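Local coordinates for protein methylglyoxal reductase (NADPH-dependent) (Candida albicans SC5314, PDB 6KWS) that probably uses NADPH to reduce methylglyoxal and related carbonyl compounds, as a Rossmann-fold oxidoreductase of the dihydroflavonol-4-reductase subfamily, at residues Ser125-Ala137 / Ala141-Trp153. The protein carries 1 engineered substitution. Sequence-based numbering, arbitrary orientation.
Sequences SSYAAISTASKEA and AIITEKDWNEISW
Asn149 is buried against the turn formed by Ala128 and Ala129 and binds it twice. Its side-chain ND2 donates to Ala128 O (2.9 Å), nearly in line with that C=O, while its backbone N meets Ala129 O (2.9 Å) from well above the carbonyl plane. With CG anti to the backbone N (chi1 -175°), the amide is carried to Ala128 O; OD1 closes an Asx turn onto Ile151 N and takes a water that also binds Ala133 N, so both ends of the amide are held. Next along the chain, Glu150 N donates to Thr132 OG1 (2.9 Å). The apolar part gathers round Ile143: its CG2 packs on Ile130 CG2 (3.7 Å), and Ile143 CD1 touches Tyr127 OH and Ser131 CB. Arg165 of helix 160-181 binds Ser131 OG, and strand 260-269 backs Ile130.

Toward solvent the hold is looser. The bent chain of Lys135 runs past Ile143; Lys135 CD lies 3.7 Å from Ala141 CB, and the chain ends in a salt bridge from NZ to Asp147 OD2 (3.1 Å) and a weak bond to Ile142 O. Asp147 OD1 turns back to Thr144 N, bracing the type I turn 144-147.

The two segments form the excursion that follows strand 120-124 of the Rossmann-fold sheet; Ala128 lies beside Lys168, an NADPH-binding residue, as expected for the cofactor site of an extended short-chain dehydrogenase/reductase.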
loop_
_atom_site.group_PDB
_atom_site.type_symbol
_atom_site.label_atom_id
_atom_site.label_comp_id
_atom_site.label_asym_id
_atom_site.label_seq_id
_atom_site.Cartn_x
_atom_site.Cartn_y
_atom_site.Cartn_z
ATOM N N SER A 125 -6.327 1.009 0.223
ATOM C CA SER A 125 -6.813 0.841 -1.132
ATOM C C SER A 125 -5.652 1.124 -2.084
ATOM O O SER A 125 -4.531 0.662 -1.842
ATOM C CB SER A 125 -8.035 1.735 -1.372
ATOM O OG SER A 125 -8.651 1.406 -2.604
ATOM N N SER A 126 -5.888 1.898 -3.139
ATOM C CA SER A 126 -4.863 2.105 -4.145
ATOM C C SER A 126 -5.266 3.272 -5.024
ATOM O O SER A 126 -6.455 3.499 -5.268
ATOM C CB SER A 126 -4.647 0.855 -5.014
ATOM O OG SER A 126 -3.965 1.188 -6.218
ATOM N N TYR A 127 -4.254 4.010 -5.495
ATOM C CA TYR A 127 -4.477 4.983 -6.554
ATOM C C TYR A 127 -5.238 4.352 -7.718
ATOM O O TYR A 127 -5.985 5.040 -8.426
ATOM C CB TYR A 127 -3.121 5.540 -7.016
ATOM C CG TYR A 127 -3.192 6.579 -8.116
ATOM C CD1 TYR A 127 -3.920 7.760 -7.941
ATOM C CD2 TYR A 127 -2.540 6.383 -9.328
ATOM C CE1 TYR A 127 -3.993 8.711 -8.941
ATOM C CE2 TYR A 127 -2.599 7.335 -10.341
ATOM C CZ TYR A 127 -3.323 8.494 -10.140
ATOM O OH TYR A 127 -3.390 9.441 -11.138
ATOM N N ALA A 128 -5.065 3.048 -7.929
ATOM C CA ALA A 128 -5.781 2.373 -8.996
ATOM C C ALA A 128 -7.291 2.457 -8.830
ATOM O O ALA A 128 -8.014 2.295 -9.814
ATOM C CB ALA A 128 -5.356 0.907 -9.073
ATOM N N ALA A 129 -7.796 2.662 -7.614
ATOM C CA ALA A 129 -9.231 2.860 -7.459
ATOM C C ALA A 129 -9.641 4.297 -7.736
ATOM O O ALA A 129 -10.841 4.583 -7.841
ATOM C CB ALA A 129 -9.688 2.453 -6.057
ATOM N N ILE A 130 -8.679 5.201 -7.876
ATOM C CA ILE A 130 -8.972 6.599 -8.136
ATOM C C ILE A 130 -8.931 6.931 -9.627
ATOM O O ILE A 130 -9.768 7.690 -10.115
ATOM C CB ILE A 130 -8.004 7.494 -7.341
ATOM C CG1 ILE A 130 -8.203 7.288 -5.836
ATOM C CG2 ILE A 130 -8.250 8.921 -7.713
ATOM C CD1 ILE A 130 -7.522 8.345 -4.961
ATOM N N SER A 131 -7.981 6.381 -10.385
ATOM C CA SER A 131 -7.672 6.925 -11.701
ATOM C C SER A 131 -8.116 5.981 -12.819
ATOM O O SER A 131 -7.688 4.822 -12.880
ATOM C CB SER A 131 -6.183 7.248 -11.815
ATOM O OG SER A 131 -5.405 6.079 -11.806
ATOM N N THR A 132 -8.964 6.501 -13.705
ATOM C CA THR A 132 -9.296 5.825 -14.953
ATOM C C THR A 132 -8.112 5.927 -15.917
ATOM O O THR A 132 -7.514 7.000 -16.061
ATOM C CB THR A 132 -10.551 6.474 -15.553
ATOM O OG1 THR A 132 -11.582 6.537 -14.556
ATOM C CG2 THR A 132 -11.052 5.695 -16.718
ATOM N N ALA A 133 -7.766 4.811 -16.572
ATOM C CA ALA A 133 -6.594 4.802 -17.446
ATOM C C ALA A 133 -6.608 5.963 -18.438
ATOM O O ALA A 133 -5.588 6.633 -18.638
ATOM C CB ALA A 133 -6.489 3.470 -18.187
ATOM N N SER A 134 -7.760 6.223 -19.072
ATOM C CA SER A 134 -7.808 7.292 -20.071
ATOM C C SER A 134 -7.535 8.657 -19.444
ATOM O O SER A 134 -6.955 9.536 -20.093
ATOM C CB SER A 134 -9.160 7.309 -20.774
ATOM O OG SER A 134 -10.117 7.989 -19.970
ATOM N N LYS A 135 -7.936 8.854 -18.190
ATOM C CA LYS A 135 -7.667 10.124 -17.531
ATOM C C LYS A 135 -6.203 10.257 -17.117
ATOM O O LYS A 135 -5.600 11.322 -17.309
ATOM C CB LYS A 135 -8.573 10.295 -16.313
ATOM C CG LYS A 135 -9.241 11.625 -16.301
ATOM C CD LYS A 135 -9.079 12.333 -14.998
ATOM C CE LYS A 135 -10.445 12.508 -14.360
ATOM N NZ LYS A 135 -10.787 13.932 -14.158
ATOM N N GLU A 136 -5.622 9.194 -16.546
ATOM C CA GLU A 136 -4.230 9.236 -16.099
ATOM C C GLU A 136 -3.280 9.566 -17.247
ATOM O O GLU A 136 -2.227 10.188 -17.034
ATOM C CB GLU A 136 -3.858 7.894 -15.456
ATOM C CG GLU A 136 -2.370 7.665 -15.241
ATOM C CD GLU A 136 -1.888 8.182 -13.891
ATOM O OE1 GLU A 136 -0.847 7.702 -13.376
ATOM O OE2 GLU A 136 -2.555 9.080 -13.341
ATOM N N ALA A 137 -3.644 9.188 -18.468
ATOM C CA ALA A 137 -2.821 9.422 -19.640
ATOM C C ALA A 137 -3.057 10.785 -20.282
ATOM O O ALA A 137 -2.529 11.027 -21.373
ATOM C CB ALA A 137 -3.065 8.319 -20.673
ATOM N N ALA A 141 -5.579 16.564 -17.647
ATOM C CA ALA A 141 -6.466 16.136 -16.581
ATOM C C ALA A 141 -5.901 16.467 -15.191
ATOM O O ALA A 141 -4.685 16.462 -14.967
ATOM C CB ALA A 141 -6.727 14.636 -16.704
ATOM N N ILE A 142 -6.812 16.764 -14.253
ATOM C CA ILE A 142 -6.519 16.819 -12.821
ATOM C C ILE A 142 -7.224 15.661 -12.124
ATOM O O ILE A 142 -8.405 15.404 -12.388
ATOM C CB ILE A 142 -6.977 18.140 -12.196
ATOM C CG1 ILE A 142 -6.235 19.317 -12.809
ATOM C CG2 ILE A 142 -6.716 18.101 -10.718
ATOM C CD1 ILE A 142 -6.654 20.638 -12.214
ATOM N N ILE A 143 -6.516 14.967 -11.229
ATOM C CA ILE A 143 -7.072 13.818 -10.516
ATOM C C ILE A 143 -6.977 14.044 -9.013
ATOM O O ILE A 143 -5.889 14.322 -8.491
ATOM C CB ILE A 143 -6.369 12.514 -10.893
ATOM C CG1 ILE A 143 -6.508 12.256 -12.389
ATOM C CG2 ILE A 143 -6.960 11.380 -10.083
ATOM C CD1 ILE A 143 -5.922 10.917 -12.837
ATOM N N THR A 144 -8.115 13.881 -8.320
ATOM C CA THR A 144 -8.288 14.167 -6.893
ATOM C C THR A 144 -8.932 12.972 -6.193
ATOM O O THR A 144 -9.297 11.972 -6.817
ATOM C CB THR A 144 -9.165 15.407 -6.660
ATOM O OG1 THR A 144 -10.525 15.085 -6.998
ATOM C CG2 THR A 144 -8.668 16.601 -7.503
ATOM N N GLU A 145 -9.113 13.108 -4.879
ATOM C CA GLU A 145 -9.713 12.048 -4.079
ATOM C C GLU A 145 -11.151 11.725 -4.499
ATOM O O GLU A 145 -11.661 10.649 -4.155
ATOM C CB GLU A 145 -9.667 12.444 -2.603
ATOM C CG GLU A 145 -8.270 12.737 -2.058
ATOM C CD GLU A 145 -7.792 14.185 -2.265
ATOM O OE1 GLU A 145 -6.710 14.540 -1.717
ATOM O OE2 GLU A 145 -8.485 14.963 -2.968
ATOM N N LYS A 146 -11.820 12.620 -5.235
ATOM C CA LYS A 146 -13.187 12.339 -5.653
ATOM C C LYS A 146 -13.265 11.485 -6.899
ATOM O O LYS A 146 -14.306 10.872 -7.135
ATOM C CB LYS A 146 -13.949 13.635 -5.904
ATOM C CG LYS A 146 -13.589 14.704 -4.924
ATOM C CD LYS A 146 -14.788 15.319 -4.279
ATOM C CE LYS A 146 -14.346 16.495 -3.439
ATOM N NZ LYS A 146 -15.467 17.188 -2.763
ATOM N N ASP A 147 -12.203 11.438 -7.700
ATOM C CA ASP A 147 -12.201 10.637 -8.916
ATOM C C ASP A 147 -12.218 9.144 -8.597
ATOM O O ASP A 147 -11.569 8.683 -7.655
ATOM C CB ASP A 147 -10.979 10.981 -9.766
ATOM C CG ASP A 147 -11.108 12.332 -10.457
ATOM O OD1 ASP A 147 -10.757 13.379 -9.847
ATOM O OD2 ASP A 147 -11.592 12.340 -11.610
ATOM N N TRP A 148 -12.966 8.386 -9.388
ATOM C CA TRP A 148 -13.019 6.937 -9.271
ATOM C C TRP A 148 -12.566 6.302 -10.576
ATOM O O TRP A 148 -12.842 6.825 -11.658
ATOM C CB TRP A 148 -14.433 6.452 -8.929
ATOM C CG TRP A 148 -14.705 6.471 -7.482
ATOM C CD1 TRP A 148 -15.122 7.533 -6.733
ATOM C CD2 TRP A 148 -14.544 5.376 -6.578
ATOM N NE1 TRP A 148 -15.240 7.162 -5.410
ATOM C CE2 TRP A 148 -14.896 5.841 -5.289
ATOM C CE3 TRP A 148 -14.137 4.046 -6.732
ATOM C CZ2 TRP A 148 -14.857 5.020 -4.160
ATOM C CZ3 TRP A 148 -14.103 3.227 -5.607
ATOM C CH2 TRP A 148 -14.463 3.719 -4.338
ATOM N N ASN A 149 -11.851 5.181 -10.471
ATOM C CA ASN A 149 -11.537 4.398 -11.658
ATOM C C ASN A 149 -12.858 3.943 -12.273
ATOM O O ASN A 149 -13.617 3.183 -11.651
ATOM C CB ASN A 149 -10.611 3.218 -11.323
ATOM C CG ASN A 149 -10.154 2.432 -12.565
ATOM O OD1 ASN A 149 -10.641 2.646 -13.681
ATOM N ND2 ASN A 149 -9.224 1.500 -12.363
ATOM N N GLU A 150 -13.166 4.415 -13.479
ATOM C CA GLU A 150 -14.479 4.087 -14.016
ATOM C C GLU A 150 -14.483 2.791 -14.818
ATOM O O GLU A 150 -15.451 2.529 -15.537
ATOM C CB GLU A 150 -15.037 5.271 -14.841
ATOM C CG GLU A 150 -15.462 6.452 -13.937
ATOM C CD GLU A 150 -16.702 6.160 -13.064
ATOM O OE1 GLU A 150 -17.865 6.343 -13.537
ATOM O OE2 GLU A 150 -16.496 5.696 -11.913
ATOM N N ILE A 151 -13.475 1.933 -14.641
ATOM C CA ILE A 151 -13.434 0.686 -15.392
ATOM C C ILE A 151 -14.647 -0.165 -15.033
ATOM O O ILE A 151 -15.069 -0.228 -13.876
ATOM C CB ILE A 151 -12.109 -0.060 -15.141
ATOM C CG1 ILE A 151 -12.057 -1.360 -15.970
ATOM C CG2 ILE A 151 -11.924 -0.354 -13.662
ATOM C CD1 ILE A 151 -10.674 -2.073 -15.986
ATOM N N SER A 152 -15.232 -0.809 -16.036
ATOM C CA SER A 152 -16.332 -1.728 -15.785
ATOM C C SER A 152 -15.849 -3.094 -15.285
ATOM O O SER A 152 -14.706 -3.516 -15.498
ATOM C CB SER A 152 -17.139 -1.943 -17.051
ATOM O OG SER A 152 -16.391 -2.719 -17.954
ATOM N N TRP A 153 -16.763 -3.800 -14.623
ATOM C CA TRP A 153 -16.539 -5.201 -14.296
ATOM C C TRP A 153 -16.163 -5.991 -15.533
ATOM O O TRP A 153 -15.270 -6.842 -15.496
ATOM C CB TRP A 153 -17.804 -5.784 -13.661
ATOM C CG TRP A 153 -17.653 -7.153 -13.068
ATOM C CD1 TRP A 153 -17.807 -8.348 -13.712
ATOM C CD2 TRP A 153 -17.365 -7.471 -11.699
ATOM N NE1 TRP A 153 -17.623 -9.391 -12.832
ATOM C CE2 TRP A 153 -17.352 -8.879 -11.590
ATOM C CE3 TRP A 153 -17.122 -6.704 -10.555
ATOM C CZ2 TRP A 153 -17.087 -9.532 -10.387
ATOM C CZ3 TRP A 153 -16.861 -7.358 -9.358
ATOM C CH2 TRP A 153 -16.843 -8.754 -9.285
HETATM O O HOH W 1 -9.313 2.387 -15.968
#